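Local structure of 49 protein (Murid herpesvirus 4, 6A4V) at residues 65-69 / 253-257; 73-77 / 298-302; 79-83 / 239-243; 274-278 / 307-311. The protein interacts with the host poly(ADP-ribose) polymerase 1 and in this way probably facilitates replication of the virus. All blocks are in the same frame, centred on the assembly; numbering follows the deposited sequence.

In the fold
From the N terminus, helix 61-85 comes first and supplies one side of three contacts in turn: residues 65-69 in interaction 1, 73-77 in interaction 2 and 79-83 in interaction 3. Interactions 1 and 3 both join it to helix 238-262, which runs antiparallel, and the loop closed by interaction 3 (79-83 to 239-243) nests inside that of interaction 1. Interaction 2 reaches further, to helix 295-312; it crosses interaction 1 along the chain and encloses interaction 3. Interaction 4 closes a short loop between helices 274-289 and 295-312, follows interaction 1 in series and crosses interaction 2. Together they tie four helices into one bundle; interactions 2 and 4, and His81 in interaction 3, also meet the second subunit.

Interaction 1. Residues 65-69 / 253-257; sequences CLCKL and HVKEL
Leu257 lies against three side chains of helix 61-85. Its CD1 meets Cys65 CB at 3.9 Å and also reaches Leu66 CG, while its CD2 packs on Leu66 CD2 (3.9 Å) and Leu69 CD1 (4.0 Å). The Cys65 thiol swings away from its own backbone N (chi1 -167°), which brings SG to 3.4 Å from Leu257 CB and next to the carbonyl oxygen of His253. Further along, Leu69 crosses Val254 at about a right angle, and the methyls CD2 of Leu69 and CG2 of Val254 press together at a tight 3.5 Å.

The polar contacts gather on one flank. Within 253-257, His253 ND1 donates to Glu256 OE2 (2.7 Å), the carboxylate oxygen lying somewhat out of the imidazole plane. That same oxygen receives a hydrogen bond from a water that also accepts from Lys68 NZ, so the lysine and the glutamate are joined through solvent and not directly. These links place the Glu256 carboxylate at the edge of the contact, near Cys65 SG.

Leu66 and Leu69 also touch Leu305, and Val254 and Leu257 touch Leu282. Such a leucine-rich seam between near-antiparallel helices (160°) is typical of a helical bundle.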
loop_
_atom_site.group_PDB
_atom_site.type_symbol
_atom_site.label_atom_id
_atom_site.label_comp_id
_atom_site.label_asym_id
_atom_site.label_seq_id
_atom_site.Cartn_x
_atom_site.Cartn_y
_atom_site.Cartn_z
ATOM N N CYS B 65 15.311 3.003 -20.499
ATOM C CA CYS B 65 14.762 4.181 -19.801
ATOM C C CYS B 65 13.446 3.780 -19.124
ATOM O O CYS B 65 13.182 4.104 -17.950
ATOM C CB CYS B 65 14.658 5.347 -20.768
ATOM S SG CYS B 65 14.359 6.917 -19.909
ATOM N N LEU B 66 12.659 2.955 -19.819
ATOM C CA LEU B 66 11.380 2.624 -19.353
ATOM C C LEU B 66 11.457 1.708 -18.133
ATOM O O LEU B 66 10.756 1.976 -17.160
ATOM C CB LEU B 66 10.591 1.968 -20.468
ATOM C CG LEU B 66 10.062 2.984 -21.454
ATOM C CD1 LEU B 66 9.421 2.242 -22.610
ATOM C CD2 LEU B 66 9.064 3.901 -20.757
ATOM N N CYS B 67 12.305 0.672 -18.190
ATOM C CA CYS B 67 12.543 -0.156 -17.000
ATOM C C CYS B 67 12.901 0.806 -15.851
ATOM O O CYS B 67 12.352 0.738 -14.812
ATOM C CB CYS B 67 13.638 -1.190 -17.274
ATOM S SG CYS B 67 13.255 -2.328 -18.644
ATOM N N LYS B 68 13.806 1.756 -16.109
ATOM C CA LYS B 68 14.377 2.562 -15.071
ATOM C C LYS B 68 13.244 3.340 -14.415
ATOM O O LYS B 68 13.194 3.424 -13.175
ATOM C CB LYS B 68 15.440 3.528 -15.608
ATOM C CG LYS B 68 16.681 2.884 -16.208
ATOM C CD LYS B 68 18.057 3.503 -15.807
ATOM C CE LYS B 68 19.074 3.497 -16.945
ATOM N NZ LYS B 68 19.656 4.849 -17.182
ATOM N N LEU B 69 12.304 3.779 -15.255
ATOM C CA LEU B 69 11.184 4.538 -14.892
ATOM C C LEU B 69 10.204 3.710 -14.086
ATOM O O LEU B 69 9.524 4.283 -13.255
ATOM C CB LEU B 69 10.485 5.091 -16.134
ATOM C CG LEU B 69 11.171 6.332 -16.715
ATOM C CD1 LEU B 69 10.601 6.675 -18.076
ATOM C CD2 LEU B 69 11.104 7.499 -15.744
ATOM N N HIS B 253 14.102 11.541 -15.540
ATOM C CA HIS B 253 14.308 10.449 -16.486
ATOM C C HIS B 253 13.116 10.401 -17.403
ATOM O O HIS B 253 13.301 9.962 -18.524
ATOM C CB HIS B 253 14.545 9.082 -15.886
ATOM C CG HIS B 253 15.946 8.792 -15.488
ATOM N ND1 HIS B 253 16.898 8.354 -16.399
ATOM C CD2 HIS B 253 16.519 8.765 -14.259
ATOM C CE1 HIS B 253 18.010 8.106 -15.731
ATOM N NE2 HIS B 253 17.818 8.388 -14.416
ATOM N N VAL B 254 11.929 10.880 -16.966
ATOM C CA VAL B 254 10.856 11.042 -17.965
ATOM C C VAL B 254 11.323 12.038 -19.050
ATOM O O VAL B 254 11.128 11.810 -20.252
ATOM C CB VAL B 254 9.499 11.379 -17.287
ATOM C CG1 VAL B 254 8.427 11.749 -18.307
ATOM C CG2 VAL B 254 8.991 10.154 -16.480
ATOM N N LYS B 255 11.992 13.142 -18.662
ATOM C CA LYS B 255 12.423 14.103 -19.727
ATOM C C LYS B 255 13.469 13.490 -20.663
ATOM O O LYS B 255 13.367 13.728 -21.829
ATOM C CB LYS B 255 12.866 15.432 -19.141
ATOM C CG LYS B 255 11.657 16.361 -19.015
ATOM C CD LYS B 255 11.713 17.225 -17.832
ATOM C CE LYS B 255 10.384 17.853 -17.473
ATOM N NZ LYS B 255 10.438 18.332 -16.064
ATOM N N GLU B 256 14.392 12.684 -20.112
ATOM C CA GLU B 256 15.329 11.976 -20.843
ATOM C C GLU B 256 14.612 11.079 -21.848
ATOM O O GLU B 256 14.982 11.088 -23.000
ATOM C CB GLU B 256 16.224 11.121 -19.947
ATOM C CG GLU B 256 17.056 10.155 -20.745
ATOM C CD GLU B 256 18.035 9.248 -20.029
ATOM O OE1 GLU B 256 19.072 9.008 -20.633
ATOM O OE2 GLU B 256 17.741 8.720 -18.929
ATOM N N LEU B 257 13.645 10.261 -21.388
ATOM C CA LEU B 257 12.947 9.365 -22.281
ATOM C C LEU B 257 12.323 10.153 -23.438
ATOM O O LEU B 257 12.298 9.645 -24.534
ATOM C CB LEU B 257 11.849 8.613 -21.528
ATOM C CG LEU B 257 10.877 7.813 -22.416
ATOM C CD1 LEU B 257 11.440 6.450 -22.728
ATOM C CD2 LEU B 257 9.542 7.638 -21.760
HETATM O O HOH W 1 18.324 5.862 -19.504
#

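Interaction 2. Residues 73-77 / 298-302; sequences CKICQ and FDEIL
Phe298 lays one face of its ring on the backbone of Cys76 and Gln77, with the side chain of Gln77 running the opposite way beside it. Gln77 CA stands over the centre of that face, 3.8 Å above the plane, and Gln77 CB makes an off-centre CH-pi contact with the ring. Cys76 adds its CB, which closes to 3.4 Å on Phe298 CE1. The edge of the ring is taken by Cys73, whose first torsion turns the thiol to the far side from its backbone N: SG lies in the ring plane, 3.8 Å from Phe298 CD1, a sulfur-aromatic contact. The thiol also touches Ile301 CG2 and Leu302 CG.

Gln77 is drawn out to full length, with CG opposite the backbone N (chi1 180°), and this carries its amide past Phe298 CB to Asp299. There the amide plane is turned 36° from the ring, and NE2 gives a weak hydrogen bond to Asp299 OD1 (3.3 Å), whose carboxylate plane is turned 75° from the amide. Its stronger partner is Thr295 OG1. Leu302 meets two side chains, Gln77 OE1 near CD1 (3.8 Å) and Lys74, whose chain bends at its second torsion and crosses the leucine at about a right angle, setting CE 3.6 Å from CD2.

Glu300 forms a salt bridge with Arg99 of the second subunit. The chemistry is thus largely divided: ring, thiol and aliphatic groups fasten the two helices together, while acidic side chains bind across the dimer interface. Asp299 serves both sides, through the weak bond from Gln77 and a salt bridge to Lys196 of the second subunit, which probably draws on it more strongly.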
loop_
_atom_site.group_PDB
_atom_site.type_symbol
_atom_site.label_atom_id
_atom_site.label_comp_id
_atom_site.label_asym_id
_atom_site.label_seq_id
_atom_site.Cartn_x
_atom_site.Cartn_y
_atom_site.Cartn_z
ATOM N N CYS B 73 9.020 4.499 -10.516
ATOM C CA CYS B 73 7.599 4.685 -10.156
ATOM C C CYS B 73 7.168 3.888 -8.901
ATOM O O CYS B 73 6.399 4.383 -7.976
ATOM C CB CYS B 73 6.742 4.193 -11.310
ATOM S SG CYS B 73 5.122 4.920 -11.137
ATOM N N LYS B 74 7.541 2.603 -8.850
ATOM C CA LYS B 74 7.253 1.791 -7.665
ATOM C C LYS B 74 7.877 2.481 -6.457
ATOM O O LYS B 74 7.192 2.775 -5.433
ATOM C CB LYS B 74 7.790 0.391 -7.867
ATOM C CG LYS B 74 6.838 -0.463 -8.703
ATOM C CD LYS B 74 7.529 -1.279 -9.787
ATOM C CE LYS B 74 6.543 -1.953 -10.728
ATOM N NZ LYS B 74 7.145 -2.278 -12.045
ATOM N N ILE B 75 9.164 2.777 -6.589
ATOM C CA ILE B 75 9.901 3.246 -5.433
ATOM C C ILE B 75 9.246 4.508 -4.916
ATOM O O ILE B 75 8.904 4.598 -3.764
ATOM C CB ILE B 75 11.385 3.466 -5.709
ATOM C CG1 ILE B 75 12.082 2.119 -5.808
ATOM C CG2 ILE B 75 11.964 4.346 -4.585
ATOM C CD1 ILE B 75 13.548 2.211 -6.252
ATOM N N CYS B 76 8.993 5.466 -5.786
ATOM C CA CYS B 76 8.355 6.749 -5.305
ATOM C C CYS B 76 6.989 6.525 -4.632
ATOM O O CYS B 76 6.641 7.162 -3.635
ATOM C CB CYS B 76 8.203 7.705 -6.490
ATOM S SG CYS B 76 9.778 8.369 -7.075
ATOM N N GLN B 77 6.189 5.649 -5.224
ATOM C CA GLN B 77 4.923 5.288 -4.757
ATOM C C GLN B 77 5.049 4.670 -3.367
ATOM O O GLN B 77 4.308 5.050 -2.415
ATOM C CB GLN B 77 4.256 4.274 -5.689
ATOM C CG GLN B 77 2.867 3.857 -5.199
ATOM C CD GLN B 77 2.104 2.980 -6.165
ATOM O OE1 GLN B 77 2.619 2.000 -6.715
ATOM N NE2 GLN B 77 0.792 3.196 -6.203
ATOM N N PHE B 298 0.582 7.474 -9.351
ATOM C CA PHE B 298 1.608 6.418 -9.608
ATOM C C PHE B 298 0.973 5.227 -10.299
ATOM O O PHE B 298 1.560 4.746 -11.294
ATOM C CB PHE B 298 2.307 5.948 -8.340
ATOM C CG PHE B 298 3.159 7.022 -7.739
ATOM C CD1 PHE B 298 4.373 7.360 -8.332
ATOM C CD2 PHE B 298 2.655 7.825 -6.718
ATOM C CE1 PHE B 298 5.159 8.361 -7.784
ATOM C CE2 PHE B 298 3.424 8.853 -6.206
ATOM C CZ PHE B 298 4.695 9.056 -6.690
ATOM N N ASP B 299 -0.244 4.857 -9.881
ATOM C CA ASP B 299 -0.898 3.722 -10.497
ATOM C C ASP B 299 -1.149 3.984 -11.980
ATOM O O ASP B 299 -0.979 3.123 -12.821
ATOM C CB ASP B 299 -2.212 3.353 -9.793
ATOM C CG ASP B 299 -2.074 2.591 -8.468
ATOM O OD1 ASP B 299 -1.194 1.712 -8.411
ATOM O OD2 ASP B 299 -2.917 2.843 -7.509
ATOM N N GLU B 300 -1.700 5.154 -12.303
ATOM C CA GLU B 300 -1.883 5.511 -13.746
ATOM C C GLU B 300 -0.565 5.530 -14.527
ATOM O O GLU B 300 -0.464 5.009 -15.627
ATOM C CB GLU B 300 -2.609 6.840 -13.880
ATOM C CG GLU B 300 -3.490 6.813 -15.094
ATOM C CD GLU B 300 -4.167 8.126 -15.319
ATOM O OE1 GLU B 300 -4.714 8.722 -14.270
ATOM O OE2 GLU B 300 -4.084 8.543 -16.504
ATOM N N ILE B 301 0.482 6.089 -13.936
ATOM C CA ILE B 301 1.765 6.102 -14.625
ATOM C C ILE B 301 2.246 4.684 -14.939
ATOM O O ILE B 301 2.743 4.456 -15.999
ATOM C CB ILE B 301 2.796 6.880 -13.806
ATOM C CG1 ILE B 301 2.508 8.369 -13.791
ATOM C CG2 ILE B 301 4.182 6.611 -14.291
ATOM C CD1 ILE B 301 3.248 9.068 -12.665
ATOM N N LEU B 302 2.172 3.768 -13.980
ATOM C CA LEU B 302 2.595 2.382 -14.178
ATOM C C LEU B 302 1.908 1.786 -15.391
ATOM O O LEU B 302 2.540 1.151 -16.195
ATOM C CB LEU B 302 2.248 1.557 -12.924
ATOM C CG LEU B 302 3.323 1.608 -11.858
ATOM C CD1 LEU B 302 2.784 1.406 -10.458
ATOM C CD2 LEU B 302 4.439 0.626 -12.213
#

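Interaction 3. Residues 79-83 / 239-243; sequences LRHNL and LLDSL
Leu239, Leu83 and Leu243 all hold CG opposite the backbone N (chi1 166°, 174° and -172°), a setting that sends each branched end across the gap between their helices. The pair is an antiparallel helix packing of the four-helix bundle, joining the C-terminal part of helix 61-85 to the start of helix 238-262.

Leu239 reaches the facing backbone. Its CD2 lies on the last turn of helix 61-85, 3.4 Å from Leu83 CA, and also touches Asn82 CB (3.9 Å) and Leu83 CB; its CD1 slides past Leu79 CD2 at 3.8 Å, the two side chains running in opposite directions. Leu243 crosses Leu83 at about a right angle, its CD1 being 3.7 Å from Leu83 CD2. The other branch of Leu79, CD1, rests on the hydroxyl oxygen of Ser242.

Polar side chains border this leucine cluster but find their partners outside it: Asn82 ND2 bonds to Tyr40 O, and Arg80 NH1 to Asn293 OD1. His81 meets His81 of the second subunit edge-to-face, so this turn of helix 61-85 also lies at the dimer contact.

Bends at the second and third torsions fold the Arg80 chain back toward helix 238-262, where Leu243 CD1 sits 4.0 Å above one face of the guanidinium, offset toward its rim, and Leu243 CD2 lies 4.0 Å from NH1.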
loop_
_atom_site.group_PDB
_atom_site.type_symbol
_atom_site.label_atom_id
_atom_site.label_comp_id
_atom_site.label_asym_id
_atom_site.label_seq_id
_atom_site.Cartn_x
_atom_site.Cartn_y
_atom_site.Cartn_z
ATOM N N LEU B 79 7.479 5.100 -1.366
ATOM C CA LEU B 79 8.017 6.111 -0.431
ATOM C C LEU B 79 6.955 7.138 0.006
ATOM O O LEU B 79 6.998 7.645 1.127
ATOM C CB LEU B 79 9.203 6.829 -1.066
ATOM C CG LEU B 79 10.467 6.001 -1.305
ATOM C CD1 LEU B 79 11.568 6.884 -1.895
ATOM C CD2 LEU B 79 10.953 5.362 -0.028
ATOM N N ARG B 80 5.974 7.419 -0.846
ATOM C CA ARG B 80 4.845 8.271 -0.440
ATOM C C ARG B 80 3.903 7.561 0.554
ATOM O O ARG B 80 3.386 8.203 1.485
ATOM C CB ARG B 80 3.999 8.668 -1.650
ATOM C CG ARG B 80 2.772 9.490 -1.270
ATOM C CD ARG B 80 3.008 10.984 -1.293
ATOM N NE ARG B 80 3.523 11.758 -0.163
ATOM C CZ ARG B 80 4.066 12.956 -0.325
ATOM N NH1 ARG B 80 4.584 13.295 -1.501
ATOM N NH2 ARG B 80 4.112 13.813 0.677
ATOM N N HIS B 81 3.613 6.287 0.292
ATOM C CA HIS B 81 2.864 5.447 1.272
ATOM C C HIS B 81 3.563 5.575 2.627
ATOM O O HIS B 81 2.936 5.897 3.629
ATOM C CB HIS B 81 2.694 3.964 0.856
ATOM C CG HIS B 81 1.895 3.666 -0.382
ATOM N ND1 HIS B 81 1.891 2.394 -0.979
ATOM C CD2 HIS B 81 1.106 4.438 -1.186
ATOM C CE1 HIS B 81 1.097 2.391 -2.047
ATOM N NE2 HIS B 81 0.599 3.635 -2.198
ATOM N N ASN B 82 4.892 5.422 2.630
ATOM C CA ASN B 82 5.644 5.421 3.862
ATOM C C ASN B 82 5.601 6.805 4.534
ATOM O O ASN B 82 5.489 6.866 5.720
ATOM C CB ASN B 82 7.069 4.902 3.706
ATOM C CG ASN B 82 7.112 3.408 3.490
ATOM O OD1 ASN B 82 6.151 2.735 3.838
ATOM N ND2 ASN B 82 8.141 2.898 2.825
ATOM N N LEU B 83 5.680 7.897 3.774
ATOM C CA LEU B 83 5.750 9.233 4.387
ATOM C C LEU B 83 4.380 9.664 4.927
ATOM O O LEU B 83 4.335 10.467 5.839
ATOM C CB LEU B 83 6.348 10.238 3.403
ATOM C CG LEU B 83 6.365 11.706 3.834
ATOM C CD1 LEU B 83 7.400 11.955 4.930
ATOM C CD2 LEU B 83 6.675 12.600 2.645
ATOM N N LEU B 239 13.411 10.118 5.267
ATOM C CA LEU B 239 12.469 9.564 4.251
ATOM C C LEU B 239 12.058 10.665 3.265
ATOM O O LEU B 239 12.023 10.423 2.010
ATOM C CB LEU B 239 11.283 8.885 4.935
ATOM C CG LEU B 239 10.073 8.556 4.063
ATOM C CD1 LEU B 239 10.402 7.505 3.030
ATOM C CD2 LEU B 239 8.924 8.097 4.925
ATOM N N LEU B 240 11.696 11.835 3.781
ATOM C CA LEU B 240 11.383 13.043 2.839
ATOM C C LEU B 240 12.534 13.339 1.879
ATOM O O LEU B 240 12.307 13.420 0.669
ATOM C CB LEU B 240 11.018 14.263 3.666
ATOM C CG LEU B 240 10.816 15.633 2.967
ATOM C CD1 LEU B 240 9.661 15.634 2.002
ATOM C CD2 LEU B 240 10.560 16.675 4.064
ATOM N N ASP B 241 13.756 13.418 2.397
ATOM C CA ASP B 241 14.917 13.604 1.547
ATOM C C ASP B 241 14.906 12.584 0.413
ATOM O O ASP B 241 15.143 12.875 -0.761
ATOM C CB ASP B 241 16.242 13.421 2.279
ATOM C CG ASP B 241 16.584 14.582 3.205
ATOM O OD1 ASP B 241 15.913 15.639 3.091
ATOM O OD2 ASP B 241 17.511 14.414 4.037
ATOM N N SER B 242 14.681 11.346 0.780
ATOM C CA SER B 242 14.965 10.342 -0.148
ATOM C C SER B 242 13.862 10.398 -1.214
ATOM O O SER B 242 14.139 10.162 -2.360
ATOM C CB SER B 242 15.143 9.009 0.564
ATOM O OG SER B 242 14.850 7.977 -0.296
ATOM N N LEU B 243 12.651 10.775 -0.797
ATOM C CA LEU B 243 11.442 10.929 -1.632
ATOM C C LEU B 243 11.673 12.053 -2.625
ATOM O O LEU B 243 11.354 11.907 -3.824
ATOM C CB LEU B 243 10.205 11.254 -0.753
ATOM C CG LEU B 243 8.853 11.254 -1.445
ATOM C CD1 LEU B 243 7.764 10.908 -0.469
ATOM C CD2 LEU B 243 8.501 12.594 -2.112
#

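Interaction 4. Residues 274-278 / 307-311; sequences VVWAK and GLQIY
The Tyr311 ring has Val274 CG1 modelled over one face, too close to be trusted in detail. Val275 CG2 comes to the same ring obliquely, the valine side chain crossing the tyrosine at about a right angle, and its modelled approach to Tyr311 CD1 is likewise doubtfully short. The tyrosine is brought to the two valines by a first torsion that places CG opposite its backbone N (chi1 -162°), and this points the ring at the opening turn of helix 274-289.

One turn further along, Lys278 replaces the valines. Its CB packs on Leu308 CG at 3.6 Å, and Leu308 CD2 settles beside that CB (3.7 Å) and 4.2 Å from Val275 O. From there the chain runs extended along Gly307, where no side chain stands in its way: Lys278 CD is 3.8 Å from Gly307 C and CE 3.9 Å from Gly307 CA. Only the last torsion bends (chi4 -70°), turning NZ aside to a salt bridge with Glu206 of the second subunit.

That subunit also packs Phe211 on Val274 and gives a hydrogen bond from Arg106 NH2 to Trp276 O. Between the two antiparallel helices themselves the contact is mainly apolar, made by aliphatic groups and the tyrosine ring. The methylenes of Lys278 serve the bundle, whereas its ammonium serves the dimer, with a charge that Glu206 of the second subunit would be expected to stabilise.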
loop_
_atom_site.group_PDB
_atom_site.type_symbol
_atom_site.label_atom_id
_atom_site.label_comp_id
_atom_site.label_asym_id
_atom_site.label_seq_id
_atom_site.Cartn_x
_atom_site.Cartn_y
_atom_site.Cartn_z
ATOM N N VAL B 274 0.676 5.982 -31.341
ATOM C CA VAL B 274 0.270 5.728 -29.943
ATOM C C VAL B 274 1.451 5.972 -28.977
ATOM O O VAL B 274 1.219 6.179 -27.775
ATOM C CB VAL B 274 -0.352 4.322 -29.778
ATOM C CG1 VAL B 274 0.684 3.222 -29.879
ATOM C CG2 VAL B 274 -1.149 4.165 -28.487
ATOM N N VAL B 275 2.695 5.944 -29.481
ATOM C CA VAL B 275 3.871 6.347 -28.694
ATOM C C VAL B 275 3.716 7.820 -28.294
ATOM O O VAL B 275 3.662 8.150 -27.106
ATOM C CB VAL B 275 5.198 6.139 -29.450
ATOM C CG1 VAL B 275 6.385 6.681 -28.666
ATOM C CG2 VAL B 275 5.422 4.682 -29.793
ATOM N N TRP B 276 3.628 8.691 -29.302
ATOM C CA TRP B 276 3.542 10.146 -29.108
ATOM C C TRP B 276 2.401 10.512 -28.149
ATOM O O TRP B 276 2.509 11.509 -27.415
ATOM C CB TRP B 276 3.412 10.853 -30.463
ATOM C CG TRP B 276 4.700 10.830 -31.230
ATOM C CD1 TRP B 276 4.992 10.162 -32.390
ATOM C CD2 TRP B 276 5.913 11.481 -30.827
ATOM N NE1 TRP B 276 6.296 10.377 -32.749
ATOM C CE2 TRP B 276 6.885 11.184 -31.807
ATOM C CE3 TRP B 276 6.257 12.289 -29.737
ATOM C CZ2 TRP B 276 8.186 11.677 -31.720
ATOM C CZ3 TRP B 276 7.541 12.776 -29.654
ATOM C CH2 TRP B 276 8.488 12.473 -30.636
ATOM N N ALA B 277 1.354 9.673 -28.143
ATOM C CA ALA B 277 0.133 9.824 -27.345
ATOM C C ALA B 277 0.322 9.426 -25.876
ATOM O O ALA B 277 -0.140 10.125 -24.954
ATOM C CB ALA B 277 -0.953 8.978 -27.966
ATOM N N LYS B 278 0.868 8.224 -25.678
ATOM C CA LYS B 278 1.252 7.762 -24.402
ATOM C C LYS B 278 2.315 8.710 -23.841
ATOM O O LYS B 278 2.235 9.098 -22.663
ATOM C CB LYS B 278 1.696 6.296 -24.467
ATOM C CG LYS B 278 0.546 5.312 -24.634
ATOM C CD LYS B 278 0.912 3.827 -24.551
ATOM C CE LYS B 278 -0.280 2.917 -24.793
ATOM N NZ LYS B 278 -1.255 2.967 -23.677
ATOM N N GLY B 307 2.097 0.191 -20.973
ATOM C CA GLY B 307 1.591 0.447 -22.345
ATOM C C GLY B 307 2.726 0.768 -23.317
ATOM O O GLY B 307 2.707 0.341 -24.448
ATOM N N LEU B 308 3.690 1.572 -22.868
ATOM C CA LEU B 308 4.723 2.141 -23.717
ATOM C C LEU B 308 5.747 1.065 -24.111
ATOM O O LEU B 308 6.143 0.992 -25.258
ATOM C CB LEU B 308 5.369 3.327 -22.985
ATOM C CG LEU B 308 4.760 4.684 -23.323
ATOM C CD1 LEU B 308 5.133 5.746 -22.280
ATOM C CD2 LEU B 308 5.196 5.120 -24.692
ATOM N N GLN B 309 6.160 0.253 -23.148
ATOM C CA GLN B 309 6.891 -0.975 -23.353
ATOM C C GLN B 309 6.146 -1.866 -24.354
ATOM O O GLN B 309 6.748 -2.463 -25.235
ATOM C CB GLN B 309 7.091 -1.742 -22.036
ATOM C CG GLN B 309 8.397 -1.391 -21.328
ATOM C CD GLN B 309 8.587 -1.972 -19.943
ATOM O OE1 GLN B 309 9.649 -1.823 -19.338
ATOM N NE2 GLN B 309 7.564 -2.633 -19.414
ATOM N N ILE B 310 4.839 -2.025 -24.178
ATOM C CA ILE B 310 4.197 -3.008 -24.976
ATOM C C ILE B 310 4.305 -2.533 -26.424
ATOM O O ILE B 310 4.755 -3.278 -27.257
ATOM C CB ILE B 310 2.759 -3.307 -24.506
ATOM C CG1 ILE B 310 2.747 -4.181 -23.246
ATOM C CG2 ILE B 310 1.915 -3.923 -25.622
ATOM C CD1 ILE B 310 3.795 -5.280 -23.213
ATOM N N TYR B 311 3.987 -1.264 -26.686
ATOM C CA TYR B 311 4.045 -0.769 -28.048
ATOM C C TYR B 311 5.471 -0.844 -28.630
ATOM O O TYR B 311 5.641 -1.454 -29.692
ATOM C CB TYR B 311 3.482 0.645 -28.163
ATOM C CG TYR B 311 3.129 0.999 -29.586
ATOM C CD1 TYR B 311 3.941 1.834 -30.340
ATOM C CD2 TYR B 311 2.016 0.445 -30.207
ATOM C CE1 TYR B 311 3.630 2.153 -31.655
ATOM C CE2 TYR B 311 1.694 0.744 -31.523
ATOM C CZ TYR B 311 2.501 1.607 -32.247
ATOM O OH TYR B 311 2.180 1.930 -33.529
#